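Local coordinates for protein putative TetR-family transcriptional regulator (Rhodococcus sp., PDB 2G3B) that probably acts as a TetR-family transcriptional regulator that binds DNA through a helix-turn-helix motif, at residues A[96-101]-A[165-170]; A[106-109]-A[113-116]. All coordinates share one frame; numbering follows the deposited sequence.

Contact 1 of 2, residues A[96-101]-A[165-170]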
ATOM      1  N   GLU A  96      13.564  -1.034  -7.388  1.00 34.42           N
ATOM      2  CA  GLU A  96      12.870  -0.513  -8.569  1.00 32.07           C
ATOM      3  C   GLU A  96      11.526  -1.192  -8.795  1.00 31.19           C
ATOM      4  O   GLU A  96      10.541  -0.516  -9.076  1.00 31.40           O
ATOM      5  CB  GLU A  96      13.744  -0.625  -9.796  1.00 32.50           C
ATOM      6  CG  GLU A  96      13.090   0.116 -10.962  1.00 33.34           C
ATOM      7  CD  GLU A  96      13.786  -0.146 -12.231  1.00 33.66           C
ATOM      8  OE1 GLU A  96      13.595  -1.242 -12.781  1.00 31.54           O
ATOM      9  OE2 GLU A  96      14.574   0.720 -12.647  1.00 32.10           O
ATOM     10  N   ASN A  97      11.464  -2.514  -8.717  1.00 30.42           N
ATOM     11  CA  ASN A  97      10.188  -3.223  -8.919  1.00 32.15           C
ATOM     12  C   ASN A  97       9.153  -2.683  -7.948  1.00 32.57           C
ATOM     13  O   ASN A  97       8.002  -2.494  -8.282  1.00 30.51           O
ATOM     14  CB  ASN A  97      10.278  -4.711  -8.463  1.00 32.93           C
ATOM     15  CG  ASN A  97      10.749  -5.630  -9.553  1.00 37.44           C
ATOM     16  OD1 ASN A  97      10.818  -5.230 -10.738  1.00 35.64           O
ATOM     17  ND2 ASN A  97      11.081  -6.907  -9.171  1.00 37.71           N
ATOM     18  N   SER A  98       9.614  -2.500  -6.706  1.00 33.16           N
ATOM     19  CA  SER A  98       8.771  -2.031  -5.620  1.00 33.77           C
ATOM     20  C   SER A  98       8.247  -0.601  -5.825  1.00 33.34           C
ATOM     21  O   SER A  98       7.037  -0.358  -5.643  1.00 31.77           O
ATOM     22  CB  SER A  98       9.536  -2.237  -4.304  1.00 35.34           C
ATOM     23  OG  SER A  98       8.689  -1.885  -3.261  1.00 41.57           O
ATOM     24  N   LEU A  99       9.129   0.331  -6.247  1.00 32.28           N
ATOM     25  CA  LEU A  99       8.728   1.661  -6.617  1.00 32.89           C
ATOM     26  C   LEU A  99       7.692   1.676  -7.731  1.00 32.78           C
ATOM     27  O   LEU A  99       6.713   2.425  -7.626  1.00 33.54           O
ATOM     28  CB  LEU A  99       9.926   2.547  -7.048  1.00 34.00           C
ATOM     29  CG  LEU A  99      10.911   2.902  -5.958  1.00 35.09           C
ATOM     30  CD1 LEU A  99      12.283   3.288  -6.610  1.00 36.36           C
ATOM     31  CD2 LEU A  99      10.277   4.066  -5.081  1.00 32.43           C
ATOM     32  N   ALA A 100       7.931   0.906  -8.798  1.00 31.37           N
ATOM     33  CA  ALA A 100       7.032   0.856  -9.974  1.00 30.91           C
ATOM     34  C   ALA A 100       5.681   0.285  -9.567  1.00 32.00           C
ATOM     35  O   ALA A 100       4.658   0.858  -9.892  1.00 31.38           O
ATOM     36  CB  ALA A 100       7.643   0.028 -11.094  1.00 32.18           C
ATOM     37  N   TRP A 101       5.678  -0.778  -8.747  1.00 31.61           N
ATOM     38  CA  TRP A 101       4.427  -1.362  -8.293  1.00 32.70           C
ATOM     39  C   TRP A 101       3.672  -0.362  -7.413  1.00 33.14           C
ATOM     40  O   TRP A 101       2.477  -0.199  -7.562  1.00 34.18           O
ATOM     41  CB  TRP A 101       4.716  -2.654  -7.506  1.00 33.40           C
ATOM     42  CG  TRP A 101       3.529  -3.422  -7.205  1.00 35.39           C
ATOM     43  CD1 TRP A 101       2.756  -3.354  -6.055  1.00 35.13           C
ATOM     44  CD2 TRP A 101       2.934  -4.418  -8.040  1.00 35.13           C
ATOM     45  NE1 TRP A 101       1.709  -4.249  -6.169  1.00 38.28           N
ATOM     46  CE2 TRP A 101       1.795  -4.909  -7.366  1.00 34.90           C
ATOM     47  CE3 TRP A 101       3.224  -4.912  -9.320  1.00 36.14           C
ATOM     48  CZ2 TRP A 101       0.966  -5.913  -7.915  1.00 36.34           C
ATOM     49  CZ3 TRP A 101       2.402  -5.895  -9.862  1.00 36.30           C
ATOM     50  CH2 TRP A 101       1.286  -6.386  -9.148  1.00 37.91           C
ATOM     51  N   ARG A 165       5.512   2.025   3.180  1.00 30.39           N
ATOM     52  CA  ARG A 165       6.232   2.732   4.246  1.00 29.92           C
ATOM     53  C   ARG A 165       7.744   2.688   4.052  1.00 30.88           C
ATOM     54  O   ARG A 165       8.473   3.654   4.315  1.00 30.55           O
ATOM     55  CB  ARG A 165       5.870   2.046   5.575  1.00 29.99           C
ATOM     56  CG  ARG A 165       4.392   2.308   5.979  1.00 28.51           C
ATOM     57  CD  ARG A 165       4.220   2.047   7.473  1.00 28.32           C
ATOM     58  NE  ARG A 165       2.770   2.095   7.799  1.00 26.21           N
ATOM     59  CZ  ARG A 165       2.226   1.457   8.826  1.00 26.94           C
ATOM     60  NH1 ARG A 165       3.017   0.702   9.602  1.00 31.52           N
ATOM     61  NH2 ARG A 165       0.913   1.578   9.066  1.00 25.71           N
ATOM     62  N   TRP A 166       8.194   1.549   3.549  1.00 31.09           N
ATOM     63  CA  TRP A 166       9.620   1.311   3.307  1.00 30.84           C
ATOM     64  C   TRP A 166      10.159   2.304   2.281  1.00 31.84           C
ATOM     65  O   TRP A 166      11.230   2.858   2.475  1.00 30.45           O
ATOM     66  CB  TRP A 166       9.789  -0.107   2.794  1.00 30.03           C
ATOM     67  CG  TRP A 166      11.194  -0.528   2.385  1.00 31.46           C
ATOM     68  CD1 TRP A 166      12.354  -0.482   3.153  1.00 29.79           C
ATOM     69  CD2 TRP A 166      11.536  -1.211   1.181  1.00 31.13           C
ATOM     70  NE1 TRP A 166      13.394  -1.073   2.451  1.00 32.85           N
ATOM     71  CE2 TRP A 166      12.923  -1.503   1.234  1.00 30.90           C
ATOM     72  CE3 TRP A 166      10.802  -1.560   0.020  1.00 32.89           C
ATOM     73  CZ2 TRP A 166      13.605  -2.159   0.170  1.00 32.33           C
ATOM     74  CZ3 TRP A 166      11.444  -2.190  -1.020  1.00 31.75           C
ATOM     75  CH2 TRP A 166      12.865  -2.480  -0.947  1.00 33.46           C
ATOM     76  N   LEU A 167       9.405   2.493   1.209  1.00 31.68           N
ATOM     77  CA  LEU A 167       9.776   3.420   0.160  1.00 32.00           C
ATOM     78  C   LEU A 167       9.751   4.910   0.535  1.00 32.94           C
ATOM     79  O   LEU A 167      10.380   5.728  -0.167  1.00 33.51           O
ATOM     80  CB  LEU A 167       8.924   3.153  -1.077  1.00 31.72           C
ATOM     81  CG  LEU A 167       9.068   1.776  -1.720  1.00 31.10           C
ATOM     82  CD1 LEU A 167       7.905   1.557  -2.712  1.00 30.85           C
ATOM     83  CD2 LEU A 167      10.476   1.630  -2.369  1.00 33.06           C
ATOM     84  N   CYS A 168       9.007   5.278   1.591  1.00 33.39           N
ATOM     85  CA  CYS A 168       9.013   6.617   2.214  1.00 33.55           C
ATOM     86  C   CYS A 168      10.103   6.767   3.282  1.00 33.04           C
ATOM     87  O   CYS A 168      10.099   7.738   4.062  1.00 31.92           O
ATOM     88  CB  CYS A 168       7.674   6.820   3.002  1.00 34.00           C
ATOM     89  SG  CYS A 168       6.252   6.910   2.000  1.00 39.15           S
ATOM     90  N   LYS A 169      10.958   5.747   3.419  1.00 33.88           N
ATOM     91  CA  LYS A 169      11.941   5.619   4.499  1.00 32.14           C
ATOM     92  C   LYS A 169      11.363   5.682   5.895  1.00 32.14           C
ATOM     93  O   LYS A 169      12.053   6.075   6.822  1.00 30.94           O
ATOM     94  CB  LYS A 169      13.056   6.677   4.367  1.00 34.67           C
ATOM     95  CG  LYS A 169      13.645   6.789   2.952  1.00 37.49           C
ATOM     96  CD  LYS A 169      14.705   5.738   2.733  1.00 46.56           C
ATOM     97  CE  LYS A 169      15.466   5.955   1.415  1.00 53.74           C
ATOM     98  NZ  LYS A 169      16.847   6.629   1.573  1.00 56.85           N
ATOM     99  N   GLU A 170      10.099   5.300   6.036  1.00 32.06           N
ATOM    100  CA  GLU A 170       9.393   5.338   7.335  1.00 33.22           C
ATOM    101  C   GLU A 170       9.701   4.101   8.206  1.00 32.58           C
ATOM    102  O   GLU A 170       9.557   4.121   9.441  1.00 32.60           O
ATOM    103  CB  GLU A 170       7.882   5.386   7.075  1.00 32.59           C
ATOM    104  CG  GLU A 170       7.087   5.675   8.290  1.00 32.79           C
ATOM    105  CD  GLU A 170       5.702   6.051   7.928  1.00 35.00           C
ATOM    106  OE1 GLU A 170       5.491   7.048   7.206  1.00 31.18           O
ATOM    107  OE2 GLU A 170       4.799   5.372   8.391  1.00 33.65           O
TER
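The hydroxyl oxygen of Ser-98 meets carbon from two sources: its OG lies 3.6 Å from CZ3 of Trp-166, at the edge of the indole and near the ring plane, and also touches a methyl of Leu-167. With OG anti to the backbone N (chi1 -175°), the hydroxyl is placed beside both CZ3 of Trp-166 and CD1 of Leu-167. Ser-98 CB also touches Trp-166 CZ3, at 3.8 Å.

Leu-167 divides its two methyls between successive residues of the facing helix. Its CD1 sits 3.6 Å from Ser-98 OG and equally close to the Ser-98 carbonyl oxygen, while its CD2 meets Leu-99 CD2 at 3.7 Å; the two leucine side chains cross obliquely. Cutting Leu-167 back to an alanine removes both methyls and is likely to leave Leu-99 CD2 without this apolar mate and open a gap beside Ser-98.

The indole nitrogen of Trp-166 is engaged away from this edge, by the hydroxyl of Thr-173. A Schellman motif ends helix 148-167: Glu-170 N bonds to Arg-165 O at 2.9 Å, Lys-169 N to Trp-166 O at 3.1 Å, and Lys-169 takes the positive phi that the turn requires. The contact thus joins the last turn of helix 148-167 to the side of helix 92-110. Beyond the two leucines, Leu-99 also packs on Ala-17 of helix 2-23 and on Val-109 of the second subunit, and Arg-165 forms a salt bridge with Glu-160 of that subunit.

The example belongs to the BetI-type C-terminal domain of a TetR-family protein, the part that in this family mediates dimerisation and probably, here too, ligand binding. Across this contact Ser-98 OG meets only carbon, so the join rests on van der Waals contact of an indole, a serine and two leucines.

Contact 2 of 2, residues A[106-109]-A[113-116]; sequences ASAV and ALRD
Arg-115 lays its aliphatic chain over the carbonyl of Ala-108, CG passing 3.2 Å from Ala-108 O, before its guanidinium turns two N-H groups on successive carbonyls at the end of helix 92-110. NE donates to Ala-108 O at 2.9 Å in a nearly straight bond (165°), with the oxygen close to the guanidinium plane. NH2 reaches Val-109 O at 2.6 Å, short but more bent (146°), and stands tilted from the plane of that carbonyl. The chain runs extended from CG to NE, carrying the edge of the flat group to both oxygens.

A small apolar patch lies alongside. Ala-108 CB rests on Leu-114 CB at 3.8 Å, and Leu-114 CD1 touches Ser-107 CB at 3.9 Å, while the Ser-107 hydroxyl bonds back to Glu-103 O. Leu-114 also packs on Leu-55 of helix 47-66.

In the C-terminal domain of the TetR-family fold, at the surface shared with the second subunit, a side chain thus fastens the short connection between helices 92-110 and 115-139. Two bonds hold the guanidinium against rotation, and the carbonyls' partial negative charge probably helps Arg-115 tolerate nearby Lys-169 of the second subunit.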
ATOM      1  N   ALA A 106      -1.042   2.981  -6.667  1.00 32.95           N
ATOM      2  CA  ALA A 106      -1.576   4.303  -6.346  1.00 33.33           C
ATOM      3  C   ALA A 106      -2.334   4.914  -7.516  1.00 33.71           C
ATOM      4  O   ALA A 106      -3.387   5.531  -7.340  1.00 35.40           O
ATOM      5  CB  ALA A 106      -0.413   5.287  -5.879  1.00 32.19           C
ATOM      6  N   SER A 107      -1.832   4.720  -8.728  1.00 35.06           N
ATOM      7  CA  SER A 107      -2.448   5.360  -9.905  1.00 34.46           C
ATOM      8  C   SER A 107      -3.748   4.715 -10.317  1.00 35.14           C
ATOM      9  O   SER A 107      -4.616   5.390 -10.860  1.00 35.29           O
ATOM     10  CB  SER A 107      -1.477   5.346 -11.096  1.00 34.49           C
ATOM     11  OG  SER A 107      -0.417   6.281 -10.878  1.00 34.79           O
ATOM     12  N   ALA A 108      -3.881   3.410 -10.106  1.00 34.78           N
ATOM     13  CA  ALA A 108      -5.079   2.679 -10.547  1.00 35.22           C
ATOM     14  C   ALA A 108      -6.330   3.137  -9.792  1.00 35.94           C
ATOM     15  O   ALA A 108      -7.443   2.849 -10.218  1.00 36.19           O
ATOM     16  CB  ALA A 108      -4.869   1.186 -10.419  1.00 34.27           C
ATOM     17  N   VAL A 109      -6.138   3.861  -8.693  1.00 36.16           N
ATOM     18  CA  VAL A 109      -7.257   4.413  -7.902  1.00 37.82           C
ATOM     19  C   VAL A 109      -8.008   5.413  -8.758  1.00 39.38           C
ATOM     20  O   VAL A 109      -9.257   5.408  -8.851  1.00 40.36           O
ATOM     21  CB  VAL A 109      -6.784   5.060  -6.571  1.00 36.27           C
ATOM     22  CG1 VAL A 109      -7.961   5.783  -5.868  1.00 39.24           C
ATOM     23  CG2 VAL A 109      -6.173   4.018  -5.652  1.00 35.19           C
ATOM     24  N   ALA A 113      -8.569   2.408 -16.173  1.00 39.19           N
ATOM     25  CA  ALA A 113      -8.085   1.421 -17.164  1.00 38.75           C
ATOM     26  C   ALA A 113      -6.983   0.502 -16.626  1.00 37.65           C
ATOM     27  O   ALA A 113      -6.798  -0.594 -17.148  1.00 37.95           O
ATOM     28  CB  ALA A 113      -7.572   2.111 -18.455  1.00 38.59           C
ATOM     29  N   LEU A 114      -6.221   1.006 -15.652  1.00 37.02           N
ATOM     30  CA  LEU A 114      -5.123   0.272 -15.022  1.00 36.96           C
ATOM     31  C   LEU A 114      -5.628  -0.844 -14.105  1.00 35.87           C
ATOM     32  O   LEU A 114      -4.893  -1.758 -13.712  1.00 33.45           O
ATOM     33  CB  LEU A 114      -4.300   1.252 -14.179  1.00 37.87           C
ATOM     34  CG  LEU A 114      -2.986   1.759 -14.764  1.00 43.13           C
ATOM     35  CD1 LEU A 114      -2.183   2.529 -13.667  1.00 42.90           C
ATOM     36  CD2 LEU A 114      -2.225   0.463 -15.209  1.00 42.92           C
ATOM     37  N   ARG A 115      -6.889  -0.740 -13.716  1.00 35.16           N
ATOM     38  CA  ARG A 115      -7.437  -1.600 -12.625  1.00 34.15           C
ATOM     39  C   ARG A 115      -7.493  -3.048 -13.016  1.00 33.64           C
ATOM     40  O   ARG A 115      -7.059  -3.926 -12.218  1.00 33.45           O
ATOM     41  CB  ARG A 115      -8.832  -1.119 -12.186  1.00 34.60           C
ATOM     42  CG  ARG A 115      -8.784   0.196 -11.434  1.00 35.00           C
ATOM     43  CD  ARG A 115     -10.201   0.654 -11.152  1.00 33.46           C
ATOM     44  NE  ARG A 115     -10.154   1.890 -10.351  1.00 38.43           N
ATOM     45  CZ  ARG A 115     -11.235   2.482  -9.862  1.00 44.60           C
ATOM     46  NH1 ARG A 115     -12.452   1.957 -10.091  1.00 39.60           N
ATOM     47  NH2 ARG A 115     -11.105   3.589  -9.152  1.00 45.80           N
ATOM     48  N   ASP A 116      -8.011  -3.327 -14.225  1.00 33.46           N
ATOM     49  CA  ASP A 116      -8.150  -4.744 -14.663  1.00 34.02           C
ATOM     50  C   ASP A 116      -6.776  -5.447 -14.821  1.00 33.94           C
ATOM     51  O   ASP A 116      -6.576  -6.529 -14.294  1.00 34.32           O
ATOM     52  CB  ASP A 116      -8.992  -4.874 -15.953  1.00 35.02           C
ATOM     53  CG  ASP A 116     -10.494  -4.793 -15.679  1.00 38.03           C
ATOM     54  OD1 ASP A 116     -10.915  -4.807 -14.494  1.00 41.06           O
ATOM     55  OD2 ASP A 116     -11.253  -4.756 -16.642  1.00 37.95           O
TER

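Helix 92-110 is shared by both contacts: contact 1 uses its earlier turns and contact 2 its last ones, with centres 18 Å apart and nearest atoms about 5 Å apart, not touching. Along the chain, both segments of contact 2 fall between those of contact 1. Contact 2 ties the helix to its immediate successor, 115-139, whereas contact 1 ties it to helix 148-167, one helix further on. The dimer brings the two together: Leu-99 packs on Val-109 of the second subunit, and Lys-169 on its Arg-115. Contact 1 of each subunit thus meets contact 2 of the other, within the BetI-type C-terminal region, so both helix junctions contribute to the dimer interface.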